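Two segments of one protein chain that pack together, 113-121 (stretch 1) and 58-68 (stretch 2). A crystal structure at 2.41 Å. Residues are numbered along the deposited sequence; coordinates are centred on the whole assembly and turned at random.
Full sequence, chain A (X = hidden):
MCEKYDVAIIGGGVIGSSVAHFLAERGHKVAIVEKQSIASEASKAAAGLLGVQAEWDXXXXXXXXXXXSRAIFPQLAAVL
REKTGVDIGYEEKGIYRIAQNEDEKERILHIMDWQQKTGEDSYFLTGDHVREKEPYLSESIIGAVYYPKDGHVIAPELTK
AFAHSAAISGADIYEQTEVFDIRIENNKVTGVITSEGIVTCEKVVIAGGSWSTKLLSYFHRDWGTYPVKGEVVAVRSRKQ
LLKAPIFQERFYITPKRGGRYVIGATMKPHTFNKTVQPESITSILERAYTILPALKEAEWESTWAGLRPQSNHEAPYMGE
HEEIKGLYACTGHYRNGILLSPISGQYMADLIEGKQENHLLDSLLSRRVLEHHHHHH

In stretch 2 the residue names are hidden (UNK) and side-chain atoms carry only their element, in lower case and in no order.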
# COMPACT_ATOMS: atom_id res chain seq x y z
N ASP A 113 11.02 15.72 -31.20
CA ASP A 113 11.83 16.80 -31.77
C ASP A 113 11.32 18.17 -31.30
O ASP A 113 12.14 19.06 -31.06
CB ASP A 113 11.93 16.65 -33.29
CG ASP A 113 12.84 15.50 -33.72
OD1 ASP A 113 13.48 14.88 -32.83
OD2 ASP A 113 12.89 15.21 -34.93
N TRP A 114 10.00 18.33 -31.13
CA TRP A 114 9.47 19.59 -30.58
C TRP A 114 9.67 19.63 -29.07
O TRP A 114 9.93 20.68 -28.50
CB TRP A 114 8.01 19.86 -31.02
CG TRP A 114 6.91 19.15 -30.30
CD1 TRP A 114 6.11 18.16 -30.81
CD2 TRP A 114 6.40 19.43 -28.98
NE1 TRP A 114 5.17 17.77 -29.89
CE2 TRP A 114 5.32 18.53 -28.76
CE3 TRP A 114 6.75 20.32 -27.95
CZ2 TRP A 114 4.61 18.50 -27.56
CZ3 TRP A 114 6.05 20.29 -26.77
CH2 TRP A 114 4.99 19.40 -26.58
N GLN A 115 9.56 18.47 -28.42
CA GLN A 115 9.69 18.36 -26.96
C GLN A 115 11.11 18.75 -26.53
O GLN A 115 11.31 19.50 -25.55
CB GLN A 115 9.38 16.92 -26.53
CG GLN A 115 8.32 16.83 -25.45
CD GLN A 115 7.37 15.67 -25.65
OE1 GLN A 115 6.15 15.84 -25.56
NE2 GLN A 115 7.91 14.49 -25.92
N GLN A 116 12.09 18.24 -27.27
CA GLN A 116 13.52 18.42 -26.98
C GLN A 116 13.90 19.91 -26.85
O GLN A 116 14.76 20.26 -26.03
CB GLN A 116 14.35 17.77 -28.09
CG GLN A 116 15.62 17.11 -27.57
CD GLN A 116 15.74 15.71 -28.11
OE1 GLN A 116 15.76 14.75 -27.34
NE2 GLN A 116 15.79 15.59 -29.43
N LYS A 117 13.26 20.77 -27.65
CA LYS A 117 13.55 22.20 -27.66
C LYS A 117 13.12 22.88 -26.35
O LYS A 117 13.51 24.01 -26.12
CB LYS A 117 12.87 22.87 -28.86
CG LYS A 117 13.44 22.49 -30.22
CD LYS A 117 12.48 22.69 -31.37
CE LYS A 117 13.15 22.66 -32.72
NZ LYS A 117 13.95 23.88 -32.96
N THR A 118 12.34 22.18 -25.51
CA THR A 118 11.82 22.73 -24.24
C THR A 118 12.73 22.38 -23.05
O THR A 118 12.49 22.86 -21.94
CB THR A 118 10.38 22.26 -23.96
OG1 THR A 118 10.39 20.92 -23.46
CG2 THR A 118 9.47 22.35 -25.17
N GLY A 119 13.77 21.55 -23.26
CA GLY A 119 14.78 21.22 -22.22
C GLY A 119 14.63 19.82 -21.63
O GLY A 119 15.49 19.39 -20.85
N GLU A 120 13.54 19.13 -22.00
CA GLU A 120 13.18 17.77 -21.54
C GLU A 120 14.07 16.73 -22.25
O GLU A 120 14.06 16.65 -23.49
CB GLU A 120 11.69 17.53 -21.80
CG GLU A 120 11.15 16.18 -21.33
CD GLU A 120 10.25 15.47 -22.33
OE1 GLU A 120 10.68 15.30 -23.49
OE2 GLU A 120 9.11 15.08 -21.95
N ASP A 121 14.81 15.95 -21.46
CA ASP A 121 15.72 14.91 -22.00
C ASP A 121 14.90 13.69 -22.44
O ASP A 121 13.95 13.33 -21.75
CB ASP A 121 16.81 14.55 -20.98
CG ASP A 121 18.00 15.49 -20.97
OD1 ASP A 121 18.02 16.43 -21.77
OD2 ASP A 121 18.91 15.26 -20.16
N UNK A 58 1.17 17.82 -27.69
CA UNK A 58 1.37 19.20 -28.12
C UNK A 58 1.50 20.12 -26.90
O UNK A 58 1.09 19.76 -25.78
c UNK A 58 0.25 19.65 -29.03
N UNK A 59 2.08 21.30 -27.15
CA UNK A 59 2.33 22.34 -26.16
C UNK A 59 0.99 22.97 -25.75
O UNK A 59 0.00 22.79 -26.45
c UNK A 59 3.34 23.35 -26.73
c UNK A 59 3.37 26.69 -24.91
c UNK A 59 3.05 25.68 -25.80
c UNK A 59 3.72 24.46 -25.78
c UNK A 59 5.06 25.28 -23.95
c UNK A 59 4.73 24.28 -24.85
o UNK A 59 4.72 27.48 -23.10
c UNK A 59 4.38 26.49 -23.98
N UNK A 60 0.97 23.66 -24.59
CA UNK A 60 -0.10 24.62 -24.17
C UNK A 60 0.23 25.14 -22.76
O UNK A 60 1.26 24.76 -22.20
c UNK A 60 -1.51 24.03 -24.32
n UNK A 60 -1.16 21.69 -23.78
c UNK A 60 -1.77 22.82 -23.46
o UNK A 60 -2.54 22.90 -22.51
N UNK A 61 -0.56 26.05 -22.16
CA UNK A 61 -0.29 26.51 -20.79
C UNK A 61 -0.42 25.44 -19.69
O UNK A 61 0.00 25.68 -18.56
c UNK A 61 -1.33 27.61 -20.54
c UNK A 61 -1.70 26.77 -22.76
c UNK A 61 -1.79 28.03 -21.92
N UNK A 62 -1.00 24.28 -20.01
CA UNK A 62 -1.02 23.14 -19.08
C UNK A 62 0.38 22.52 -18.98
O UNK A 62 0.81 22.18 -17.89
c UNK A 62 -3.66 22.86 -17.78
c UNK A 62 -2.03 22.08 -19.53
c UNK A 62 -3.50 22.36 -19.21
c UNK A 62 -4.34 21.11 -19.42
N UNK A 63 1.06 22.37 -20.12
CA UNK A 63 2.39 21.74 -20.18
C UNK A 63 3.29 22.28 -19.06
O UNK A 63 4.00 21.51 -18.41
c UNK A 63 5.05 18.83 -22.32
c UNK A 63 3.06 21.97 -21.53
c UNK A 63 4.22 21.04 -21.81
c UNK A 63 6.35 19.31 -22.33
c UNK A 63 3.99 19.69 -22.06
c UNK A 63 5.52 21.50 -21.83
c UNK A 63 6.58 20.64 -22.08
N UNK A 64 3.23 23.60 -18.85
CA UNK A 64 4.09 24.29 -17.90
C UNK A 64 3.59 24.04 -16.47
O UNK A 64 4.40 23.91 -15.56
o UNK A 64 6.41 25.40 -20.10
c UNK A 64 6.61 25.60 -18.87
o UNK A 64 7.61 25.19 -18.26
c UNK A 64 4.15 25.79 -18.20
c UNK A 64 5.55 26.36 -18.07
N UNK A 65 2.27 24.01 -16.29
CA UNK A 65 1.64 23.68 -15.01
C UNK A 65 2.00 22.23 -14.64
O UNK A 65 2.35 21.94 -13.52
c UNK A 65 -1.91 25.20 -14.45
c UNK A 65 0.29 25.76 -13.41
c UNK A 65 -0.57 24.64 -13.98
c UNK A 65 0.12 23.89 -15.13
N UNK A 66 1.91 21.33 -15.62
CA UNK A 66 2.27 19.91 -15.49
C UNK A 66 3.73 19.76 -15.05
O UNK A 66 4.03 18.98 -14.13
c UNK A 66 2.06 19.21 -16.81
N UNK A 67 4.64 20.47 -15.73
CA UNK A 67 6.07 20.46 -15.43
C UNK A 67 6.31 20.85 -13.96
O UNK A 67 7.11 20.23 -13.27
c UNK A 67 9.58 21.90 -19.68
n UNK A 67 10.09 21.13 -20.63
c UNK A 67 8.34 21.40 -16.20
c UNK A 67 9.05 22.21 -17.28
n UNK A 67 9.22 23.14 -19.96
n UNK A 67 9.43 21.42 -18.45
c UNK A 67 6.83 21.40 -16.37
N UNK A 68 5.58 21.87 -13.49
CA UNK A 68 5.71 22.41 -12.13
C UNK A 68 5.16 21.38 -11.11
O UNK A 68 5.77 21.19 -10.05
o UNK A 68 4.53 26.46 -9.58
o UNK A 68 4.10 26.40 -11.74
c UNK A 68 5.00 23.76 -12.05
c UNK A 68 5.26 24.54 -10.78
c UNK A 68 4.58 25.90 -10.69

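Position 58 carries a single side-chain carbon, directed away from stretch 1, so the contact is made through the backbone: its CA lies 3.4 Å from Trp 114 CZ2. One carbon defines Ala 58.

Position 59 has one carbon followed by a six-carbon ring bearing one oxygen. The ring turns out past the indole, and contact comes from the base of the residue, with N 3.5 Å from Trp 114 CH2 and CB 4.1 Å from Trp 114 CZ3. A phenol ring identifies Tyr 59.

Position 60 has two carbons, the second carrying one oxygen and one nitrogen, and does not touch stretch 1. A short terminal amide of this kind is Asn 60. Modelled with chi1 at 62° (p), it occupies the N-cap: backbone N of position 62 donates to Asn 60 OD1 at 3.2 Å, while Asn 60 ND2 makes a weak hydrogen bond to Tyr 59 O at 3.1 Å.

At position 61, out of reach of stretch 1, three carbons close a ring onto the backbone nitrogen, which is diagnostic of Pro 61. Its tied nitrogen has no hydrogen to donate, a common feature of the first turn of a helix.

Position 62, also out of reach of stretch 1, shows four carbons forked at the second, without heteroatoms: Leu 62. Its role here is to supply the capped N-H.

Position 63 has one carbon and a six-carbon ring with no oxygen, its CB directed toward stretch 1 and its ring against Trp 114, Gln 115 and Thr 118: Phe 63. Phe 63 CE1 lies 4.3 Å from Trp 114 CH2, Phe 63 CZ 4.4 Å from Gln 115 CG, and Phe 63 CE2 4.1 Å from Thr 118 OG1, the last at the ring edge.

Position 64 has three carbons, the third carrying two oxygens, and makes no contact with stretch 1, which gives Glu 64.

Neither of the next two positions reaches stretch 1: position 65 repeats the four-carbon fork, Leu 65, and position 66 the lone carbon, Ala 66.

Position 67 has three carbons, a nitrogen, and a carbon bearing two more nitrogens, one of which reaches Thr 118 and Glu 120: the guanidinium of Arg 67. Arg 67 NH1 donates to Thr 118 OG1 at 2.9 Å with an N-H...acceptor angle of 142°, and lies 4.1 Å from Glu 120 CB. Arg 67 NH2 forms a salt bridge with Glu 64 OE1 at 3.1 Å.

Position 68, out of reach of stretch 1, has three carbons ending in two oxygens, Glu 68.

The contact buries 323 Å² and joins an apolar part to a polar one. Trp 114 covers Ala 58 and the base of Tyr 59 and meets Phe 63 obliquely, with centroids 5.8 Å apart and planes at 57°. One helical turn on, Arg 67 binds Thr 118, whose hydroxyl also donates to Gln 115 O (OG1 to O, 2.7 Å). Thr 118 OG1 therefore links Gln 115 O to the guanidinium, which Glu 64 holds from its own helix.

Stretch 2 58-68: AYNPLFELARE
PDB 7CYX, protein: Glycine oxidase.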